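Local atomic coordinates of hypothetical 27.5 kDa protein in SPX19-GCR2 intergenic region (Saccharomyces cerevisiae, PDB entry 1JZT), a protein that catalyses the epimerization of the R and S forms of NAD(P)HX, the hydrated, damaged form of NAD(P)H, so that both epimers can be repaired. Residues Val76-Leu81 with His107-Phe112. Residues are numbered along the deposited sequence; the frame is centred on the assembly and turned at random.
Sequences VCARHL and HQLNFF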
# COMPACT_ATOMS: atom_id res chain seq x y z
N VAL A 76 -0.20 -9.14 -2.25
CA VAL A 76 -1.56 -9.41 -2.71
C VAL A 76 -1.87 -8.46 -3.88
O VAL A 76 -2.37 -8.88 -4.92
CB VAL A 76 -2.59 -9.16 -1.58
CG1 VAL A 76 -4.01 -9.19 -2.15
CG2 VAL A 76 -2.44 -10.21 -0.50
N CYS A 77 -1.58 -7.18 -3.68
CA CYS A 77 -1.81 -6.16 -4.69
C CYS A 77 -1.19 -6.54 -6.03
O CYS A 77 -1.82 -6.40 -7.07
CB CYS A 77 -1.20 -4.83 -4.21
SG CYS A 77 -1.18 -3.53 -5.47
N ALA A 78 0.05 -7.00 -5.99
CA ALA A 78 0.77 -7.40 -7.19
C ALA A 78 0.04 -8.48 -7.98
O ALA A 78 0.02 -8.44 -9.22
CB ALA A 78 2.17 -7.87 -6.81
N ARG A 79 -0.56 -9.45 -7.29
CA ARG A 79 -1.29 -10.53 -7.97
C ARG A 79 -2.55 -10.00 -8.65
O ARG A 79 -2.85 -10.36 -9.78
CB ARG A 79 -1.64 -11.65 -6.96
CG ARG A 79 -2.68 -12.68 -7.44
CD ARG A 79 -2.64 -13.94 -6.56
NE ARG A 79 -2.49 -13.61 -5.15
CZ ARG A 79 -3.47 -13.19 -4.36
NH1 ARG A 79 -4.70 -13.06 -4.85
NH2 ARG A 79 -3.22 -12.88 -3.10
N HIS A 80 -3.29 -9.12 -7.97
CA HIS A 80 -4.49 -8.57 -8.58
C HIS A 80 -4.15 -7.70 -9.79
O HIS A 80 -4.87 -7.72 -10.79
CB HIS A 80 -5.32 -7.80 -7.55
CG HIS A 80 -6.07 -8.68 -6.62
ND1 HIS A 80 -7.21 -9.37 -7.00
CD2 HIS A 80 -5.81 -9.08 -5.35
CE1 HIS A 80 -7.61 -10.14 -6.01
NE2 HIS A 80 -6.77 -9.99 -4.99
N LEU A 81 -3.05 -6.96 -9.70
CA LEU A 81 -2.64 -6.11 -10.82
C LEU A 81 -2.31 -6.95 -12.04
O LEU A 81 -2.56 -6.54 -13.17
CB LEU A 81 -1.41 -5.28 -10.44
CG LEU A 81 -1.67 -4.11 -9.48
CD1 LEU A 81 -0.35 -3.47 -9.07
CD2 LEU A 81 -2.57 -3.09 -10.18
N HIS A 107 4.48 -17.65 -3.40
CA HIS A 107 4.23 -18.77 -4.30
C HIS A 107 3.08 -18.39 -5.24
O HIS A 107 3.08 -18.75 -6.41
CB HIS A 107 3.88 -20.03 -3.51
CG HIS A 107 5.06 -20.64 -2.81
ND1 HIS A 107 4.95 -21.78 -2.04
CD2 HIS A 107 6.36 -20.28 -2.77
CE1 HIS A 107 6.14 -22.10 -1.56
NE2 HIS A 107 7.01 -21.20 -1.99
N GLN A 108 2.10 -17.66 -4.72
CA GLN A 108 0.97 -17.24 -5.54
C GLN A 108 1.44 -16.30 -6.66
O GLN A 108 0.89 -16.31 -7.76
CB GLN A 108 -0.09 -16.57 -4.67
CG GLN A 108 -0.76 -17.55 -3.70
CD GLN A 108 -1.48 -16.86 -2.56
OE1 GLN A 108 -2.10 -15.81 -2.74
NE2 GLN A 108 -1.41 -17.45 -1.37
N LEU A 109 2.47 -15.51 -6.39
CA LEU A 109 3.00 -14.60 -7.40
C LEU A 109 3.72 -15.42 -8.49
O LEU A 109 3.60 -15.12 -9.68
CB LEU A 109 3.95 -13.58 -6.77
CG LEU A 109 3.26 -12.52 -5.89
CD1 LEU A 109 4.29 -11.65 -5.20
CD2 LEU A 109 2.35 -11.65 -6.77
N ASN A 110 4.45 -16.45 -8.08
CA ASN A 110 5.15 -17.30 -9.05
C ASN A 110 4.11 -17.95 -9.96
O ASN A 110 4.29 -18.04 -11.17
CB ASN A 110 5.96 -18.38 -8.33
CG ASN A 110 6.96 -17.80 -7.35
OD1 ASN A 110 7.52 -16.73 -7.58
ND2 ASN A 110 7.20 -18.52 -6.26
N PHE A 111 3.02 -18.40 -9.34
CA PHE A 111 1.92 -19.04 -10.05
C PHE A 111 1.42 -18.16 -11.19
O PHE A 111 1.06 -18.65 -12.26
CB PHE A 111 0.78 -19.32 -9.06
CG PHE A 111 -0.39 -20.05 -9.66
CD1 PHE A 111 -0.19 -21.18 -10.45
CD2 PHE A 111 -1.69 -19.65 -9.37
CE1 PHE A 111 -1.27 -21.90 -10.95
CE2 PHE A 111 -2.78 -20.37 -9.86
CZ PHE A 111 -2.57 -21.49 -10.65
N PHE A 112 1.39 -16.85 -10.95
CA PHE A 112 0.93 -15.88 -11.95
C PHE A 112 2.07 -15.27 -12.76
O PHE A 112 1.87 -14.31 -13.50
CB PHE A 112 0.14 -14.76 -11.26
CG PHE A 112 -1.31 -15.09 -11.07
CD1 PHE A 112 -2.22 -14.88 -12.11
CD2 PHE A 112 -1.75 -15.68 -9.90
CE1 PHE A 112 -3.55 -15.26 -11.97
CE2 PHE A 112 -3.08 -16.07 -9.75
CZ PHE A 112 -3.98 -15.86 -10.79
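Arg79 and Ala78 meet Gln108, Leu109 and Phe112 in a mostly buried side-by-side packing of two nearly parallel helices, 69-83 and 100-111, Phe112 following the end of the second. Locally the axes come within 9.6 Å and run 15° apart, level at Arg79 and Leu109. On the side nearer the sheet the contact is apolar: Leu109 CD2 lies 3.8 Å from Ala78 CB and also touches the Arg79 backbone N, while the side chains of Ala78 and Leu109 both touch Val90 of strand 88-91. Farther out, the Arg79 side chain reaches across to 107-112, which buries 102 Å² of the residue. Its CG and CD pass the CD2–CE2 side of the Phe112 ring, with CD 3.9 Å from CE2. Beyond CD the chain bends (chi3 41°), bringing NE back toward the N-terminal end of its own helix. Gln108 OE1 lies over one guanidinium face, 3.2 Å from Arg79 NH2, at an angle too poor for a hydrogen bond. The charge is instead met by Glu33 of helix 28-46, salt-bridged to NH2, which ties a third helix to the pair. Such near-parallel helices packed against parallel strands are characteristic of the Rossmann-like alpha/beta fold of the YjeF N-terminal family.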